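Local coordinates for protein SAHS1 (Ramazzottius varieornatus, PDB 5XN9) that acts as a secreted, heat-soluble molecular shield in water-deficient conditions, forming a non-crystalline amorphous solid on desiccation, at residues 36-41 and 130-135; 9-14 and 42-47; 65-70 and 84-89; 22-27 and 121-126. All blocks are in the same frame, centred on the assembly; numbering follows the deposited sequence.

Contact 1. Residues 36-41 and 130-135. With MG (magnesium ion), chain C; ACY (acetic acid), chain L.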
# COMPACT_ATOMS: atom_id res chain seq x y z
N GLY A 36 12.58 8.35 1.49
CA GLY A 36 13.31 7.42 0.66
C GLY A 36 13.87 6.27 1.47
O GLY A 36 13.53 6.04 2.63
N GLY A 37 14.74 5.52 0.82
CA GLY A 37 15.34 4.38 1.47
C GLY A 37 14.40 3.19 1.53
O GLY A 37 13.40 3.11 0.81
N ASN A 38 14.73 2.26 2.41
CA ASN A 38 14.02 0.99 2.51
C ASN A 38 13.83 0.67 3.99
O ASN A 38 14.47 -0.22 4.55
CB ASN A 38 14.78 -0.12 1.77
CG ASN A 38 14.03 -1.43 1.77
OD1 ASN A 38 12.86 -1.49 2.12
ND2 ASN A 38 14.71 -2.50 1.37
N HIS A 39 12.94 1.40 4.65
CA HIS A 39 12.67 1.16 6.05
C HIS A 39 11.66 0.04 6.21
O HIS A 39 10.73 -0.09 5.40
CB HIS A 39 12.17 2.43 6.73
CG HIS A 39 13.24 3.47 6.90
ND1 HIS A 39 14.07 3.51 8.00
CD2 HIS A 39 13.62 4.49 6.10
CE1 HIS A 39 14.91 4.52 7.86
NE2 HIS A 39 14.66 5.13 6.72
N LYS A 40 11.84 -0.77 7.25
CA LYS A 40 10.98 -1.92 7.50
C LYS A 40 9.52 -1.49 7.56
O LYS A 40 9.14 -0.62 8.35
CB LYS A 40 11.40 -2.58 8.82
CG LYS A 40 10.59 -3.79 9.21
CD LYS A 40 10.67 -4.89 8.18
CE LYS A 40 12.07 -5.44 8.03
NZ LYS A 40 12.07 -6.72 7.26
N THR A 41 8.71 -2.12 6.72
CA THR A 41 7.32 -1.75 6.53
C THR A 41 6.47 -3.01 6.62
O THR A 41 6.86 -4.06 6.10
CB THR A 41 7.13 -1.10 5.14
OG1 THR A 41 7.95 0.08 5.06
CG2 THR A 41 5.66 -0.73 4.87
N ALA A 130 7.49 2.01 -9.40
CA ALA A 130 8.40 1.40 -8.44
C ALA A 130 7.82 0.08 -7.96
O ALA A 130 6.62 -0.18 -8.09
CB ALA A 130 8.69 2.31 -7.25
N LYS A 131 8.68 -0.76 -7.41
CA LYS A 131 8.25 -2.05 -6.90
C LYS A 131 8.94 -2.33 -5.58
O LYS A 131 10.07 -1.91 -5.33
CB LYS A 131 8.58 -3.17 -7.89
CG LYS A 131 7.67 -3.19 -9.10
CD LYS A 131 8.10 -4.26 -10.07
CE LYS A 131 7.14 -4.34 -11.24
NZ LYS A 131 5.85 -4.91 -10.82
N ARG A 132 8.23 -3.07 -4.73
CA ARG A 132 8.79 -3.49 -3.46
C ARG A 132 8.26 -4.88 -3.17
O ARG A 132 7.11 -5.18 -3.46
CB ARG A 132 8.34 -2.50 -2.41
CG ARG A 132 9.23 -2.44 -1.27
CD ARG A 132 8.87 -1.33 -0.36
NE ARG A 132 9.78 -1.37 0.76
CZ ARG A 132 9.56 -0.77 1.91
NH1 ARG A 132 8.44 -0.08 2.11
NH2 ARG A 132 10.47 -0.88 2.86
N TRP A 133 9.12 -5.74 -2.63
CA TRP A 133 8.74 -7.12 -2.37
C TRP A 133 8.62 -7.37 -0.87
O TRP A 133 9.44 -6.88 -0.08
CB TRP A 133 9.73 -8.10 -3.00
CG TRP A 133 9.57 -8.15 -4.48
CD1 TRP A 133 8.82 -9.04 -5.19
CD2 TRP A 133 10.11 -7.23 -5.44
NE1 TRP A 133 8.89 -8.76 -6.53
CE2 TRP A 133 9.67 -7.65 -6.71
CE3 TRP A 133 10.94 -6.10 -5.35
CZ2 TRP A 133 10.03 -6.99 -7.89
CZ3 TRP A 133 11.29 -5.45 -6.52
CH2 TRP A 133 10.84 -5.89 -7.77
N TYR A 134 7.58 -8.11 -0.50
CA TYR A 134 7.27 -8.42 0.89
C TYR A 134 7.21 -9.93 1.07
O TYR A 134 6.91 -10.68 0.13
CB TYR A 134 5.90 -7.83 1.26
CG TYR A 134 5.88 -6.32 1.29
CD1 TYR A 134 5.85 -5.57 0.12
CD2 TYR A 134 5.91 -5.64 2.50
CE1 TYR A 134 5.86 -4.19 0.16
CE2 TYR A 134 5.92 -4.26 2.55
CZ TYR A 134 5.89 -3.54 1.38
OH TYR A 134 5.90 -2.17 1.41
N LYS A 135 7.47 -10.39 2.29
CA LYS A 135 7.35 -11.79 2.66
C LYS A 135 6.32 -11.94 3.77
O LYS A 135 6.03 -10.99 4.49
CB LYS A 135 8.69 -12.34 3.14
CG LYS A 135 9.27 -11.58 4.33
CD LYS A 135 10.64 -12.11 4.74
CE LYS A 135 11.24 -11.27 5.86
NZ LYS A 135 12.58 -11.75 6.28
MG MG C . 4.29 -1.05 1.51
C ACY L . 4.64 1.17 1.32
O ACY L . 5.80 1.09 0.87
OXT ACY L . 3.65 0.59 0.82
CH3 ACY L . 4.40 2.03 2.53
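Chi1 sets CG anti to the backbone N in both Arg-132 (-155°) and Asn-38 (-176°), and the Arg-132 chain, extended from CG to NE, carries the guanidinium from strand 130-135 across to the loop 36-41, which follows helix 32-35. Its NH2 gives two hydrogen bonds. One goes to Asn-38 OD1 at 2.6 Å, nearly along the C=O axis, with the amide plane turned steeply against the guanidinium. The other goes to His-39 O at 2.7 Å, an acceptor in the guanidinium plane although the nitrogen stands above the plane of the carbonyl. Thr-41 OG1 donates to the same His-39 O from the opposite face, 2.8 Å away, and itself accepts from Arg-132 NH1 at 3.0 Å. NH1 also donates a hydrogen bond to O of a bound acetate, at 3.1 Å. Further along the strand, Tyr-134 OH binds the magnesium ion at 2.0 Å, and acetate OXT is a second ligand; His-43 supplies a third. Thr-41 O lies at the edge of the Tyr-134 ring, 3.7 Å from CE2. This interior site belongs to a fold related to the fatty acid binding proteins, where a buried arginine commonly meets a fatty-acid carboxylate. The acetate probably comes from the crystallisation liquor, but its bond to Arg-132 is consistent with a pocket suited to a carboxylate, while the loop oxygens would help stabilise the buried positive charge.

Contact 2. Residues 9-14 and 42-47. With MG (magnesium ion), chain C; EDO (1,2-ethanediol), chain G.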
# COMPACT_ATOMS: atom_id res chain seq x y z
N MET A 9 -4.57 -11.35 1.50
CA MET A 9 -4.80 -11.23 2.94
C MET A 9 -3.63 -11.84 3.70
O MET A 9 -3.00 -12.81 3.25
CB MET A 9 -6.10 -11.94 3.32
CG MET A 9 -7.32 -11.24 2.76
SD MET A 9 -8.85 -12.20 2.87
CE MET A 9 -9.10 -12.21 4.64
N GLY A 10 -3.32 -11.26 4.84
CA GLY A 10 -2.29 -11.79 5.70
C GLY A 10 -1.43 -10.68 6.27
O GLY A 10 -1.77 -9.50 6.19
N LYS A 11 -0.31 -11.09 6.86
CA LYS A 11 0.65 -10.18 7.47
C LYS A 11 1.92 -10.22 6.64
O LYS A 11 2.54 -11.28 6.50
CB LYS A 11 0.96 -10.63 8.90
CG LYS A 11 -0.25 -10.63 9.80
CD LYS A 11 0.19 -10.90 11.24
CE LYS A 11 -1.01 -11.08 12.13
NZ LYS A 11 -1.80 -12.25 11.66
N TRP A 12 2.30 -9.08 6.08
CA TRP A 12 3.39 -8.97 5.12
C TRP A 12 4.45 -8.03 5.66
O TRP A 12 4.13 -6.99 6.24
CB TRP A 12 2.87 -8.43 3.79
CG TRP A 12 1.75 -9.23 3.23
CD1 TRP A 12 0.41 -8.97 3.31
CD2 TRP A 12 1.88 -10.46 2.49
NE1 TRP A 12 -0.30 -9.95 2.66
CE2 TRP A 12 0.57 -10.88 2.16
CE3 TRP A 12 2.96 -11.24 2.09
CZ2 TRP A 12 0.32 -12.03 1.43
CZ3 TRP A 12 2.72 -12.39 1.37
CH2 TRP A 12 1.41 -12.78 1.05
N GLU A 13 5.72 -8.36 5.42
CA GLU A 13 6.84 -7.58 5.92
C GLU A 13 7.80 -7.30 4.77
O GLU A 13 8.06 -8.19 3.96
CB GLU A 13 7.56 -8.37 7.02
CG GLU A 13 8.86 -7.78 7.49
CD GLU A 13 9.53 -8.65 8.54
OE1 GLU A 13 10.69 -8.36 8.89
OE2 GLU A 13 8.89 -9.61 9.01
N SER A 14 8.32 -6.08 4.71
CA SER A 14 9.20 -5.70 3.60
C SER A 14 10.52 -6.46 3.66
O SER A 14 10.97 -6.89 4.73
CB SER A 14 9.45 -4.19 3.61
OG SER A 14 10.07 -3.77 4.81
N PHE A 42 5.33 -2.90 7.27
CA PHE A 42 4.40 -4.00 7.42
C PHE A 42 3.05 -3.62 6.81
O PHE A 42 2.56 -2.51 7.01
CB PHE A 42 4.20 -4.35 8.89
CG PHE A 42 5.45 -4.77 9.59
CD1 PHE A 42 6.29 -3.83 10.15
CD2 PHE A 42 5.79 -6.11 9.68
CE1 PHE A 42 7.46 -4.22 10.80
CE2 PHE A 42 6.95 -6.51 10.33
CZ PHE A 42 7.79 -5.56 10.88
N HIS A 43 2.47 -4.55 6.06
CA HIS A 43 1.10 -4.46 5.58
C HIS A 43 0.34 -5.64 6.15
O HIS A 43 0.75 -6.79 5.95
CB HIS A 43 1.02 -4.54 4.05
CG HIS A 43 1.56 -3.34 3.35
ND1 HIS A 43 0.81 -2.20 3.17
CD2 HIS A 43 2.77 -3.08 2.82
CE1 HIS A 43 1.54 -1.29 2.55
NE2 HIS A 43 2.73 -1.80 2.32
N LYS A 44 -0.74 -5.36 6.88
CA LYS A 44 -1.61 -6.40 7.40
C LYS A 44 -3.00 -6.16 6.83
O LYS A 44 -3.56 -5.07 6.98
CB LYS A 44 -1.62 -6.36 8.94
CG LYS A 44 -0.24 -6.59 9.53
CD LYS A 44 -0.25 -6.56 11.05
CE LYS A 44 1.18 -6.66 11.59
NZ LYS A 44 1.28 -6.47 13.06
N ILE A 45 -3.54 -7.16 6.15
CA ILE A 45 -4.83 -7.04 5.48
C ILE A 45 -5.69 -8.21 5.92
O ILE A 45 -5.30 -9.37 5.75
CB ILE A 45 -4.69 -7.01 3.95
CG1 ILE A 45 -3.77 -5.87 3.49
CG2 ILE A 45 -6.05 -6.89 3.29
CD1 ILE A 45 -3.40 -5.91 2.01
N TRP A 46 -6.86 -7.91 6.50
CA TRP A 46 -7.76 -8.94 6.99
C TRP A 46 -9.20 -8.49 6.80
O TRP A 46 -9.47 -7.32 6.51
CB TRP A 46 -7.47 -9.31 8.45
CG TRP A 46 -7.82 -8.27 9.47
CD1 TRP A 46 -8.93 -8.26 10.29
CD2 TRP A 46 -7.04 -7.12 9.84
NE1 TRP A 46 -8.89 -7.17 11.12
CE2 TRP A 46 -7.74 -6.46 10.88
CE3 TRP A 46 -5.83 -6.59 9.40
CZ2 TRP A 46 -7.27 -5.28 11.47
CZ3 TRP A 46 -5.36 -5.41 9.99
CH2 TRP A 46 -6.08 -4.78 11.01
N LYS A 47 -10.11 -9.44 6.92
CA LYS A 47 -11.52 -9.18 6.69
C LYS A 47 -12.27 -9.17 8.01
O LYS A 47 -11.97 -9.96 8.92
CB LYS A 47 -12.13 -10.22 5.75
CG LYS A 47 -13.48 -9.82 5.18
CD LYS A 47 -13.96 -10.83 4.16
CE LYS A 47 -15.30 -10.41 3.58
NZ LYS A 47 -15.81 -11.38 2.58
MG MG C . 4.29 -1.05 1.51
C1 EDO G . -3.96 -12.17 14.09
O1 EDO G . -3.33 -11.27 15.01
C2 EDO G . -3.29 -13.54 14.20
O2 EDO G . -3.54 -14.29 13.00
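Met-9, just before strand 10-14, packs against Ile-45 and Lys-47 of strand 42-47; the axes of the two strands approach to 4.7 Å and run antiparallel. In Met-9, CB lies 3.6 Å from Ile-45 O and CG still borders that oxygen; the chain then bends at chi3 (68°), which places CE against Lys-47, 3.7 Å from its N and close to its CB. Gly-10 and Ile-45 form a hydrogen-bonded pair, with Gly-10 N to Ile-45 O at 2.9 Å. Trp-12 and His-43 form the next, with Trp-12 N to His-43 O at 2.8 Å; the same oxygen sits at the edge of the indole. Between and beyond them are the non-hydrogen-bonded pairs Lys-11 with Lys-44 and Glu-13 with Phe-42. The Glu-13 chain runs alongside the Phe-42 ring in the same direction, Glu-13 CG 3.7 Å from Phe-42 CE2, and its carboxylate salt-bridges Lys-40. On the inward face shared with Trp-12, His-43 NE2 binds the magnesium ion at 1.9 Å, and its ND1 is hydrogen-bonded to His-54. Such antiparallel pairing of the first two strands is typical of the up-and-down beta barrel of fatty acid binding proteins.

Contact 3. Residues 65-70 and 84-89. With EDO (1,2-ethanediol), chain K.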
# COMPACT_ATOMS: atom_id res chain seq x y z
N ASN A 65 -1.22 3.31 10.30
CA ASN A 65 -2.51 3.77 9.79
C ASN A 65 -3.37 2.55 9.52
O ASN A 65 -2.93 1.61 8.85
CB ASN A 65 -2.32 4.57 8.50
CG ASN A 65 -3.58 5.32 8.09
OD1 ASN A 65 -4.51 5.45 8.88
ND2 ASN A 65 -3.60 5.83 6.87
N ASP A 66 -4.60 2.58 10.04
CA ASP A 66 -5.57 1.51 9.83
C ASP A 66 -6.61 2.04 8.84
O ASP A 66 -7.35 2.98 9.15
CB ASP A 66 -6.22 1.12 11.17
CG ASP A 66 -7.05 -0.15 11.07
OD1 ASP A 66 -7.79 -0.31 10.08
OD2 ASP A 66 -6.96 -0.99 11.99
N VAL A 67 -6.62 1.46 7.65
CA VAL A 67 -7.54 1.82 6.59
C VAL A 67 -8.68 0.80 6.55
O VAL A 67 -8.43 -0.40 6.44
CB VAL A 67 -6.80 1.87 5.24
CG1 VAL A 67 -7.77 2.15 4.11
CG2 VAL A 67 -5.69 2.92 5.28
N ASN A 68 -9.90 1.29 6.63
CA ASN A 68 -11.11 0.48 6.49
C ASN A 68 -11.54 0.60 5.03
O ASN A 68 -11.66 1.72 4.51
CB ASN A 68 -12.18 1.06 7.41
CG ASN A 68 -13.50 0.27 7.41
OD1 ASN A 68 -13.95 -0.23 6.38
ND2 ASN A 68 -14.14 0.20 8.57
N PHE A 69 -11.76 -0.54 4.36
CA PHE A 69 -12.23 -0.48 2.99
C PHE A 69 -13.25 -1.56 2.69
O PHE A 69 -13.23 -2.64 3.29
CB PHE A 69 -11.09 -0.45 1.95
CG PHE A 69 -10.39 -1.77 1.73
CD1 PHE A 69 -10.87 -2.69 0.81
CD2 PHE A 69 -9.21 -2.05 2.38
CE1 PHE A 69 -10.21 -3.89 0.59
CE2 PHE A 69 -8.53 -3.24 2.16
CZ PHE A 69 -9.03 -4.16 1.25
N LYS A 70 -14.16 -1.24 1.78
CA LYS A 70 -14.99 -2.22 1.10
C LYS A 70 -14.57 -2.25 -0.36
O LYS A 70 -14.31 -1.20 -0.97
CB LYS A 70 -16.47 -1.88 1.23
CG LYS A 70 -17.01 -2.00 2.65
CD LYS A 70 -18.48 -1.59 2.75
CE LYS A 70 -18.99 -1.67 4.19
NZ LYS A 70 -20.43 -1.33 4.34
N ILE A 84 -6.60 11.93 1.46
CA ILE A 84 -6.31 10.87 0.51
C ILE A 84 -7.62 10.14 0.22
O ILE A 84 -8.25 9.62 1.15
CB ILE A 84 -5.26 9.90 1.07
CG1 ILE A 84 -4.00 10.64 1.51
CG2 ILE A 84 -4.96 8.80 0.07
CD1 ILE A 84 -3.35 11.44 0.43
N LYS A 85 -8.04 10.11 -1.04
CA LYS A 85 -9.19 9.33 -1.46
C LYS A 85 -8.70 8.02 -2.06
O LYS A 85 -7.71 8.00 -2.80
CB LYS A 85 -10.02 10.07 -2.50
CG LYS A 85 -10.56 11.41 -2.05
CD LYS A 85 -11.49 11.96 -3.12
CE LYS A 85 -11.49 13.48 -3.16
NZ LYS A 85 -12.25 14.00 -4.33
N TYR A 86 -9.37 6.91 -1.73
CA TYR A 86 -8.93 5.63 -2.25
C TYR A 86 -10.14 4.79 -2.66
O TYR A 86 -11.26 4.96 -2.17
CB TYR A 86 -8.09 4.84 -1.24
CG TYR A 86 -8.80 4.60 0.08
CD1 TYR A 86 -9.68 3.54 0.25
CD2 TYR A 86 -8.57 5.44 1.17
CE1 TYR A 86 -10.34 3.34 1.47
CE2 TYR A 86 -9.21 5.25 2.37
CZ TYR A 86 -10.09 4.19 2.53
OH TYR A 86 -10.73 4.00 3.74
N LYS A 87 -9.87 3.83 -3.55
CA LYS A 87 -10.85 2.79 -3.85
C LYS A 87 -10.07 1.53 -4.17
O LYS A 87 -9.25 1.53 -5.10
CB LYS A 87 -11.76 3.16 -5.02
CG LYS A 87 -12.83 2.10 -5.30
CD LYS A 87 -13.56 2.32 -6.61
CE LYS A 87 -14.28 3.64 -6.62
NZ LYS A 87 -15.24 3.70 -7.76
N TYR A 88 -10.32 0.47 -3.40
CA TYR A 88 -9.69 -0.82 -3.65
C TYR A 88 -10.61 -1.66 -4.53
O TYR A 88 -11.82 -1.71 -4.29
CB TYR A 88 -9.48 -1.58 -2.34
CG TYR A 88 -8.42 -1.03 -1.42
CD1 TYR A 88 -8.66 0.07 -0.61
CD2 TYR A 88 -7.18 -1.66 -1.31
CE1 TYR A 88 -7.70 0.55 0.25
CE2 TYR A 88 -6.21 -1.19 -0.45
CZ TYR A 88 -6.48 -0.08 0.32
OH TYR A 88 -5.51 0.37 1.19
N THR A 89 -10.01 -2.36 -5.49
CA THR A 89 -10.72 -3.30 -6.35
C THR A 89 -9.88 -4.56 -6.50
O THR A 89 -8.67 -4.55 -6.26
CB THR A 89 -10.99 -2.70 -7.73
OG1 THR A 89 -9.74 -2.35 -8.33
CG2 THR A 89 -11.87 -1.46 -7.62
C1 EDO K . -4.32 4.04 1.85
O1 EDO K . -3.28 4.99 1.60
C2 EDO K . -5.00 3.66 0.54
O2 EDO K . -4.11 2.87 -0.28
O HOH W 1 -10.03 4.32 6.40
O HOH W 2 -12.25 0.63 -1.34
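Tyr-86 OH donates to Asn-68 O at 2.6 Å and accepts a hydrogen bond from a water at 2.8 Å, a water that in turn takes the N-H of Asn-68. One hydroxyl thereby closes a small ring with both backbone polar atoms of Asn-68. In this barrel of the fatty acid binding protein type, strands 63-69 and 82-91 are not hydrogen-bonded neighbours: their local axes stay 8.6 Å apart and cross at -59°, and side chains and two waters bridge them, consistent with the gap after the fourth strand known in that family. The Val-67 and Tyr-86 side chains run antiparallel past one another, and Val-67 CG1 rests over one face of the tyrosine ring, 3.5 Å from CZ. Next to it Phe-69 and Tyr-88 form an offset (parallel-displaced) stack, with centroids 3.9 Å apart and planes at 13°, displaced so that Tyr-88 CG lies over the centre of the Phe-69 ring and Phe-69 CD2 over that of Tyr-88. The two side chains cross at about a right angle, although their rings come nearly parallel. Tyr-52 of strand 51-58 also packs on Phe-69, with its ring nearly parallel. A second water spans the backbones, accepting from Tyr-88 N and lying 2.8 Å from Lys-70 O, to which it probably donates. The Tyr-88 hydroxyl is hydrogen-bonded to His-54 ND1, and a bound ethanediol adds a weak bond, its O2 lying 3.2 Å from Tyr-88 OH.

Contact 4. Residues 22-27 and 121-126; sequences DAFISA and KTYKVG. With ACY (acetic acid), chain L.
Phe-24 and Val-125 mark the nearest backbone approach, their CA atoms 7.1 Å apart, where helix 22-27 runs beside strand 121-125 with axes 8.8 Å apart and inclined at 37°. The helix belongs to the helical part between the first two strands, which in the fatty acid binding protein fold covers one end of the beta barrel. No hydrogen bond crosses the contact, and apolar side chains carry it. Phe-24 CB points toward the strand, and with CG anti to the backbone N (chi1 172°) the side chain continues to it. Tyr-123 CB sits over the centre of the phenyl face, a CH-pi contact 3.5 Å from the centroid and close to the normal. The two side chains cross at about a right angle, and the ring planes are inclined at 50°. Val-125 CG1 touches two helix residues, 3.7 Å from Phe-24 CD1 and equally far from Ala-27 CB. Ala-130 and Ile-108 on other strands also touch the Phe-24 side chain, extending its apolar surroundings. Beyond CB the tyrosine turns into the barrel, where the edge of its ring faces a bound acetate and Lys-121 CG covers one face near the rim. The acetate is gripped at both oxygens by this strand: Tyr-123 OH donates to O at 2.7 Å, and Lys-121 NZ donates to OXT at 2.6 Å.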
# COMPACT_ATOMS: atom_id res chain seq x y z
N ASP A 22 13.00 5.49 -5.02
CA ASP A 22 13.32 6.90 -4.86
C ASP A 22 12.72 7.74 -5.99
O ASP A 22 12.25 8.86 -5.75
CB ASP A 22 14.83 7.10 -4.74
CG ASP A 22 15.35 6.79 -3.35
OD1 ASP A 22 14.60 6.22 -2.53
OD2 ASP A 22 16.53 7.12 -3.08
N ALA A 23 12.72 7.22 -7.21
CA ALA A 23 12.11 7.93 -8.33
C ALA A 23 10.61 8.09 -8.11
O ALA A 23 10.02 9.12 -8.46
CB ALA A 23 12.38 7.20 -9.64
N PHE A 24 9.97 7.06 -7.54
CA PHE A 24 8.55 7.16 -7.23
C PHE A 24 8.30 8.21 -6.15
O PHE A 24 7.41 9.06 -6.29
CB PHE A 24 8.02 5.80 -6.80
CG PHE A 24 6.61 5.85 -6.27
CD1 PHE A 24 5.54 6.00 -7.14
CD2 PHE A 24 6.37 5.75 -4.91
CE1 PHE A 24 4.24 6.04 -6.65
CE2 PHE A 24 5.08 5.80 -4.42
CZ PHE A 24 4.01 5.95 -5.29
N ILE A 25 9.08 8.16 -5.07
CA ILE A 25 8.94 9.14 -4.00
C ILE A 25 9.17 10.56 -4.52
O ILE A 25 8.42 11.49 -4.19
CB ILE A 25 9.87 8.79 -2.82
CG1 ILE A 25 9.42 7.49 -2.17
CG2 ILE A 25 9.90 9.91 -1.79
CD1 ILE A 25 8.00 7.53 -1.64
N SER A 26 10.21 10.74 -5.34
CA SER A 26 10.48 12.06 -5.92
C SER A 26 9.33 12.52 -6.81
O SER A 26 8.97 13.70 -6.81
CB SER A 26 11.79 12.04 -6.69
OG SER A 26 12.88 11.73 -5.83
N ALA A 27 8.75 11.60 -7.59
CA ALA A 27 7.65 11.97 -8.47
C ALA A 27 6.39 12.36 -7.71
O ALA A 27 5.55 13.07 -8.26
CB ALA A 27 7.34 10.83 -9.44
N LYS A 121 4.53 -5.48 -4.47
CA LYS A 121 3.76 -4.25 -4.50
C LYS A 121 4.32 -3.34 -5.58
O LYS A 121 5.53 -3.09 -5.63
CB LYS A 121 3.75 -3.52 -3.16
CG LYS A 121 2.80 -2.33 -3.16
CD LYS A 121 2.53 -1.79 -1.77
CE LYS A 121 1.62 -0.59 -1.86
NZ LYS A 121 1.48 0.11 -0.56
N THR A 122 3.44 -2.86 -6.45
CA THR A 122 3.82 -1.95 -7.52
C THR A 122 3.18 -0.60 -7.23
O THR A 122 2.00 -0.52 -6.88
CB THR A 122 3.34 -2.48 -8.87
OG1 THR A 122 3.93 -3.77 -9.09
CG2 THR A 122 3.76 -1.55 -9.99
N TYR A 123 3.97 0.46 -7.37
CA TYR A 123 3.54 1.82 -7.10
C TYR A 123 3.72 2.59 -8.40
O TYR A 123 4.81 2.54 -8.99
CB TYR A 123 4.46 2.47 -6.05
CG TYR A 123 4.73 1.66 -4.78
CD1 TYR A 123 5.56 0.54 -4.80
CD2 TYR A 123 4.20 2.05 -3.57
CE1 TYR A 123 5.82 -0.19 -3.66
CE2 TYR A 123 4.47 1.33 -2.40
CZ TYR A 123 5.27 0.21 -2.46
OH TYR A 123 5.54 -0.51 -1.31
N LYS A 124 2.68 3.28 -8.85
CA LYS A 124 2.80 4.03 -10.09
C LYS A 124 2.19 5.41 -9.91
O LYS A 124 1.11 5.55 -9.34
CB LYS A 124 2.07 3.36 -11.25
CG LYS A 124 2.73 2.12 -11.82
CD LYS A 124 1.92 1.63 -13.02
CE LYS A 124 2.44 0.33 -13.59
NZ LYS A 124 1.36 -0.37 -14.34
N VAL A 125 2.88 6.42 -10.43
CA VAL A 125 2.30 7.76 -10.53
C VAL A 125 2.72 8.32 -11.89
O VAL A 125 3.91 8.47 -12.16
CB VAL A 125 2.72 8.68 -9.36
CG1 VAL A 125 4.24 8.74 -9.20
CG2 VAL A 125 2.10 10.06 -9.51
N GLY A 126 1.74 8.55 -12.76
CA GLY A 126 2.08 8.89 -14.14
C GLY A 126 2.90 7.78 -14.75
O GLY A 126 2.54 6.59 -14.70
C ACY L . 4.64 1.17 1.32
O ACY L . 5.80 1.09 0.87
OXT ACY L . 3.65 0.59 0.82
CH3 ACY L . 4.40 2.03 2.53

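In the fold
Contacts 1 and 3 are largely buried, whereas contacts 2 and 4 run from the interior out to solvent-facing residues. Only contact 2 pairs neighbouring strands through a backbone ladder; contact 1 ties a loop to a strand with a charged side chain, contact 3 joins non-adjacent strands through aromatic rings and waters, and contact 4 seats a helix by apolar contact alone. Contacts 1 and 2 share the magnesium ion, and contacts 1 and 4 share the acetate, so three contacts converge on one polar site inside the barrel. Contact 3 lies across the chain's centre from contact 1, about 10 Å away at the nearest atoms, without touching it.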